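Local coordinates for putative exported protein (Bordetella pertussis, PDB 2DVZ) that probably serves as a periplasmic solute receptor that binds glutamate for a carboxylate transport system, at residues I214-R219 with G280-G285; R22-F27 with S67-A72. All coordinates share one frame; numbering follows the deposited sequence.

How the contacts relate
Contact 2 comes first along the chain and closes before contact 1 opens; the two stand in series, with centres about 26 Å apart and nearest atoms about 14 Å apart. They lie on opposite sides of the chain's centre and do not touch, yet both reach the same mixed sheet. Contact 2 sits where strand 21-25 is overlain by helix 63-71, and its first segment runs on to Phe27 in the glutamate pocket. In contact 1 the Trp216 side chain, just beyond strand 210-215, reaches the start of strand 281-283; both strands pair with strand 106-121. Contact 1 stays behind the pocket, the Ser281 side chain about 6 Å from that of Tyr243.

Contact 1: I214-R219 with G280-G285; sequences IAWPTR and GSAPSG
A chi1 of -158° swings the Trp216 indole away from its own N and beside the carbonyl carbon, and chi2 of -120° turns it so that its six-membered ring reaches Gly280-Ala282. In the mixed sheet of this periplasmic binding protein, strands 210-215 and 281-283 both pair antiparallel with strand 106-121 but not with each other at this point, and the indole crosses between them. From Trp216 CA to Gly280 CA the backbones are 8.9 Å apart, a separation that the long indole spans.

The indole is approached from several sides. Gly280 O lies over one face, toward the rim, 4.3 Å from Trp216 CH2, while CD of the following Pro217 sits over the rim of the opposite face. The Ala282 methyl comes in at the edge, near the ring plane; being short, it lets the indole rim close on the strand. Thr218 O also lies at the edge, in the ring plane, so the loop borders the ring too.

Gly280 ends helix 270-279 in a Schellman motif, whose positive phi, here 106°, suits glycine. Ser281 points away from the tryptophan, and its hydroxyl is hydrogen-bonded to Gln279 and Thr115, which satisfies this buried polar group. Beyond the indole, Thr218 OG1 donates to Arg219 O at 2.9 Å, reaching it from above the carbonyl plane, 36° out of it. The apolar touch between the segments is Trp216 CZ2 against Ala282 CB, at 4.0 Å.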
loop_
_atom_site.group_PDB
_atom_site.type_symbol
_atom_site.label_atom_id
_atom_site.label_comp_id
_atom_site.label_asym_id
_atom_site.label_seq_id
_atom_site.Cartn_x
_atom_site.Cartn_y
_atom_site.Cartn_z
ATOM N N ILE A 214 -7.282 2.121 -12.470
ATOM C CA ILE A 214 -7.104 2.270 -11.022
ATOM C C ILE A 214 -7.951 1.188 -10.366
ATOM O O ILE A 214 -8.959 0.748 -10.958
ATOM C CB ILE A 214 -7.498 3.697 -10.449
ATOM C CG1 ILE A 214 -8.954 4.068 -10.769
ATOM C CG2 ILE A 214 -6.536 4.779 -10.910
ATOM C CD1 ILE A 214 -9.479 5.251 -9.928
ATOM N N ALA A 215 -7.528 0.725 -9.191
ATOM C CA ALA A 215 -8.370 -0.182 -8.394
ATOM C C ALA A 215 -9.142 0.617 -7.304
ATOM O O ALA A 215 -8.578 1.108 -6.348
ATOM C CB ALA A 215 -7.567 -1.349 -7.815
ATOM N N TRP A 216 -10.435 0.781 -7.514
ATOM C CA TRP A 216 -11.247 1.715 -6.744
ATOM C C TRP A 216 -12.704 1.475 -7.143
ATOM O O TRP A 216 -12.974 0.945 -8.229
ATOM C CB TRP A 216 -10.815 3.151 -7.044
ATOM C CG TRP A 216 -11.159 4.160 -5.995
ATOM C CD1 TRP A 216 -11.963 5.275 -6.147
ATOM C CD2 TRP A 216 -10.703 4.182 -4.623
ATOM N NE1 TRP A 216 -12.025 5.983 -4.967
ATOM C CE2 TRP A 216 -11.265 5.337 -4.016
ATOM C CE3 TRP A 216 -9.881 3.348 -3.859
ATOM C CZ2 TRP A 216 -11.028 5.667 -2.672
ATOM C CZ3 TRP A 216 -9.663 3.653 -2.527
ATOM C CH2 TRP A 216 -10.223 4.814 -1.946
ATOM N N PRO A 217 -13.654 1.803 -6.249
ATOM C CA PRO A 217 -15.059 1.629 -6.657
ATOM C C PRO A 217 -15.490 2.498 -7.821
ATOM O O PRO A 217 -16.332 2.103 -8.582
ATOM C CB PRO A 217 -15.861 1.979 -5.366
ATOM C CG PRO A 217 -14.886 1.811 -4.247
ATOM C CD PRO A 217 -13.538 2.228 -4.842
ATOM N N THR A 218 -14.926 3.673 -7.963
ATOM C CA THR A 218 -15.316 4.545 -9.029
ATOM C C THR A 218 -14.067 5.212 -9.589
ATOM O O THR A 218 -12.971 5.057 -9.023
ATOM C CB THR A 218 -16.352 5.653 -8.564
ATOM O OG1 THR A 218 -15.718 6.612 -7.715
ATOM C CG2 THR A 218 -17.561 5.049 -7.839
ATOM N N ARG A 219 -14.246 5.938 -10.694
ATOM C CA ARG A 219 -13.283 6.946 -11.126
ATOM C C ARG A 219 -13.025 8.000 -10.048
ATOM O O ARG A 219 -13.916 8.352 -9.254
ATOM C CB ARG A 219 -13.759 7.625 -12.417
ATOM C CG ARG A 219 -13.973 6.621 -13.577
ATOM C CD ARG A 219 -14.761 7.256 -14.776
ATOM N NE ARG A 219 -14.855 6.304 -15.865
ATOM C CZ ARG A 219 -13.963 6.230 -16.859
ATOM N NH1 ARG A 219 -12.935 7.101 -16.911
ATOM N NH2 ARG A 219 -14.099 5.297 -17.816
ATOM N N GLY A 280 -5.533 9.978 -4.087
ATOM C CA GLY A 280 -6.229 8.770 -4.484
ATOM C C GLY A 280 -6.586 7.865 -3.320
ATOM O O GLY A 280 -6.613 6.662 -3.497
ATOM N N SER A 281 -6.799 8.460 -2.133
ATOM C CA SER A 281 -7.235 7.782 -0.922
ATOM C C SER A 281 -8.528 8.396 -0.349
ATOM O O SER A 281 -9.025 9.425 -0.798
ATOM C CB SER A 281 -6.167 7.853 0.184
ATOM O OG SER A 281 -4.909 7.421 -0.237
ATOM N N ALA A 282 -9.046 7.750 0.677
ATOM C CA ALA A 282 -10.202 8.220 1.375
ATOM C C ALA A 282 -10.020 7.877 2.844
ATOM O O ALA A 282 -9.676 6.734 3.171
ATOM C CB ALA A 282 -11.454 7.524 0.829
ATOM N N PRO A 283 -10.295 8.854 3.741
ATOM C CA PRO A 283 -10.090 8.599 5.193
ATOM C C PRO A 283 -10.962 7.461 5.722
ATOM O O PRO A 283 -12.090 7.290 5.273
ATOM C CB PRO A 283 -10.481 9.929 5.871
ATOM C CG PRO A 283 -11.217 10.785 4.756
ATOM C CD PRO A 283 -10.789 10.233 3.428
ATOM N N SER A 284 -10.437 6.689 6.668
ATOM C CA SER A 284 -11.228 5.697 7.400
ATOM C C SER A 284 -11.397 6.138 8.896
ATOM O O SER A 284 -12.429 6.694 9.266
ATOM C CB SER A 284 -10.577 4.323 7.255
ATOM O OG SER A 284 -11.365 3.307 7.831
ATOM N N GLY A 285 -10.371 5.939 9.732
ATOM C CA GLY A 285 -10.456 6.302 11.137
ATOM C C GLY A 285 -11.495 5.436 11.830
ATOM O O GLY A 285 -12.218 5.911 12.710
#

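Contact 2: R22-F27 with S67-A72. With GLU (glutamic acid), chain G.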
loop_
_atom_site.group_PDB
_atom_site.type_symbol
_atom_site.label_atom_id
_atom_site.label_comp_id
_atom_site.label_asym_id
_atom_site.label_seq_id
_atom_site.Cartn_x
_atom_site.Cartn_y
_atom_site.Cartn_z
ATOM N N ARG A 22 8.049 6.549 18.017
ATOM C CA ARG A 22 8.669 6.082 16.810
ATOM C C ARG A 22 7.548 5.451 15.974
ATOM O O ARG A 22 6.690 4.715 16.494
ATOM C CB ARG A 22 9.771 5.047 17.122
ATOM C CG ARG A 22 10.963 5.602 17.944
ATOM C CD ARG A 22 11.887 4.479 18.521
ATOM N NE ARG A 22 12.333 3.553 17.477
ATOM C CZ ARG A 22 12.451 2.231 17.627
ATOM N NH1 ARG A 22 12.158 1.641 18.795
ATOM N NH2 ARG A 22 12.841 1.485 16.587
ATOM N N VAL A 23 7.554 5.768 14.684
ATOM C CA VAL A 23 6.627 5.154 13.759
ATOM C C VAL A 23 7.439 4.528 12.646
ATOM O O VAL A 23 8.117 5.211 11.887
ATOM C CB VAL A 23 5.593 6.154 13.191
ATOM C CG1 VAL A 23 4.574 5.397 12.213
ATOM C CG2 VAL A 23 4.828 6.847 14.352
ATOM N N ILE A 24 7.370 3.217 12.569
ATOM C CA ILE A 24 8.101 2.468 11.582
ATOM C C ILE A 24 7.271 2.294 10.315
ATOM O O ILE A 24 6.173 1.717 10.321
ATOM C CB ILE A 24 8.576 1.082 12.137
ATOM C CG1 ILE A 24 9.538 1.250 13.340
ATOM C CG2 ILE A 24 9.257 0.240 11.048
ATOM C CD1 ILE A 24 9.810 -0.153 14.108
ATOM N N VAL A 25 7.848 2.778 9.218
ATOM C CA VAL A 25 7.321 2.571 7.880
ATOM C C VAL A 25 8.133 1.448 7.204
ATOM O O VAL A 25 9.326 1.612 6.916
ATOM C CB VAL A 25 7.308 3.929 7.088
ATOM C CG1 VAL A 25 7.054 3.737 5.585
ATOM C CG2 VAL A 25 6.285 4.839 7.699
ATOM N N PRO A 26 7.492 0.289 6.963
ATOM C CA PRO A 26 8.198 -0.874 6.431
ATOM C C PRO A 26 8.543 -0.778 4.930
ATOM O O PRO A 26 8.736 -1.783 4.278
ATOM C CB PRO A 26 7.228 -2.010 6.744
ATOM C CG PRO A 26 5.870 -1.335 6.560
ATOM C CD PRO A 26 6.073 -0.007 7.212
ATOM N N PHE A 27 8.678 0.444 4.406
ATOM C CA PHE A 27 9.035 0.657 3.009
ATOM C C PHE A 27 9.944 1.864 2.883
ATOM O O PHE A 27 9.983 2.714 3.756
ATOM C CB PHE A 27 7.779 0.839 2.148
ATOM C CG PHE A 27 7.055 -0.423 1.908
ATOM C CD1 PHE A 27 7.539 -1.349 0.962
ATOM C CD2 PHE A 27 5.916 -0.740 2.648
ATOM C CE1 PHE A 27 6.904 -2.552 0.748
ATOM C CE2 PHE A 27 5.255 -1.961 2.429
ATOM C CZ PHE A 27 5.755 -2.868 1.473
ATOM N N SER A 67 8.940 -6.996 11.037
ATOM C CA SER A 67 9.447 -8.004 11.980
ATOM C C SER A 67 10.032 -7.255 13.141
ATOM O O SER A 67 9.828 -7.630 14.299
ATOM C CB SER A 67 10.497 -8.916 11.325
ATOM O OG SER A 67 9.914 -9.701 10.265
ATOM N N GLU A 68 10.715 -6.165 12.822
ATOM C CA GLU A 68 11.240 -5.218 13.806
ATOM C C GLU A 68 10.174 -4.551 14.680
ATOM O O GLU A 68 10.329 -4.451 15.911
ATOM C CB GLU A 68 12.048 -4.121 13.116
ATOM C CG GLU A 68 12.644 -3.185 14.117
ATOM C CD GLU A 68 13.714 -2.292 13.551
ATOM O OE1 GLU A 68 14.677 -2.815 12.891
ATOM O OE2 GLU A 68 13.586 -1.061 13.791
ATOM N N ALA A 69 9.110 -4.070 14.041
ATOM C CA ALA A 69 7.998 -3.489 14.760
ATOM C C ALA A 69 7.358 -4.526 15.704
ATOM O O ALA A 69 6.892 -4.173 16.798
ATOM C CB ALA A 69 6.979 -2.953 13.768
ATOM N N ALA A 70 7.334 -5.791 15.280
ATOM C CA ALA A 70 6.719 -6.861 16.057
ATOM C C ALA A 70 7.502 -7.201 17.353
ATOM O O ALA A 70 6.907 -7.666 18.340
ATOM C CB ALA A 70 6.536 -8.097 15.205
ATOM N N ARG A 71 8.817 -6.943 17.341
ATOM C CA ARG A 71 9.698 -7.215 18.482
ATOM C C ARG A 71 9.750 -6.043 19.484
ATOM O O ARG A 71 10.320 -6.174 20.579
ATOM C CB ARG A 71 11.116 -7.559 17.991
ATOM C CG ARG A 71 11.279 -8.953 17.313
ATOM C CD ARG A 71 12.755 -9.142 16.826
ATOM N NE ARG A 71 12.936 -8.924 15.378
ATOM C CZ ARG A 71 13.590 -7.901 14.799
ATOM N NH1 ARG A 71 14.163 -6.928 15.520
ATOM N NH2 ARG A 71 13.675 -7.860 13.478
ATOM N N ALA A 72 9.152 -4.901 19.125
ATOM C CA ALA A 72 9.214 -3.715 19.998
ATOM C C ALA A 72 8.468 -3.927 21.320
ATOM O O ALA A 72 7.581 -4.767 21.401
ATOM C CB ALA A 72 8.687 -2.487 19.268
HETATM N N GLU G . 3.346 -2.035 -1.602
HETATM C CA GLU G . 3.103 -1.372 -0.307
HETATM C C GLU G . 1.691 -1.613 0.202
HETATM O O GLU G . 0.851 -0.723 0.366
HETATM C CB GLU G . 3.484 0.104 -0.372
HETATM C CG GLU G . 4.830 0.326 -1.085
HETATM C CD GLU G . 5.588 1.528 -0.604
HETATM O OE1 GLU G . 5.070 2.191 0.319
HETATM O OE2 GLU G . 6.727 1.806 -1.125
HETATM O OXT GLU G . 1.378 -2.770 0.525
#
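At the edge of the Arg22 guanidinium, near its plane, sits OE2 of Glu68, with the carboxylate plane turned 43° from that of the arginine. The salt bridge is long, 3.9 Å from Arg22 NH2 to Glu68 OE2, and probably a secondary, weak attraction, since Arg22 NE pairs more strongly with Glu55 and Glu68 OE2 with Lys57. The Phe27 ring has a different neighbour, the bound glutamic acid, whose CG lies over the centre of one face 3.7 Å above the plane; Phe27 CG is 3.5 Å from the ligand's CD. An aromatic suits this spot, offering a broad apolar face to the ligand's aliphatic chain.

Beneath the ion pair, Ile24 CG1, anti to the carbonyl carbon (chi1 -62°), delivers CD1 to the helix, 3.9 Å from Ala69 CA and 4.0 Å from Ala69 CB. Alanine, with so little bulk, lets the isoleucine tip approach the helix backbone. The same CD1 lies 3.9 Å from Glu68 OE2, the two side chains crossing at about a right angle.

Strand 22-25 and helix 67-71 run nearly antiparallel, at 151°, with axes 9.4 Å apart. Strand 21-25, helix 32-48 and parallel strand 52-56 form a beta-alpha-beta unit of the ligand-binding fold; parallel strand 78-82 flanks the other edge. Val25 touches helix 32-48, while its neighbour Ile24 faces helix 63-71, so the strand lies between two helices.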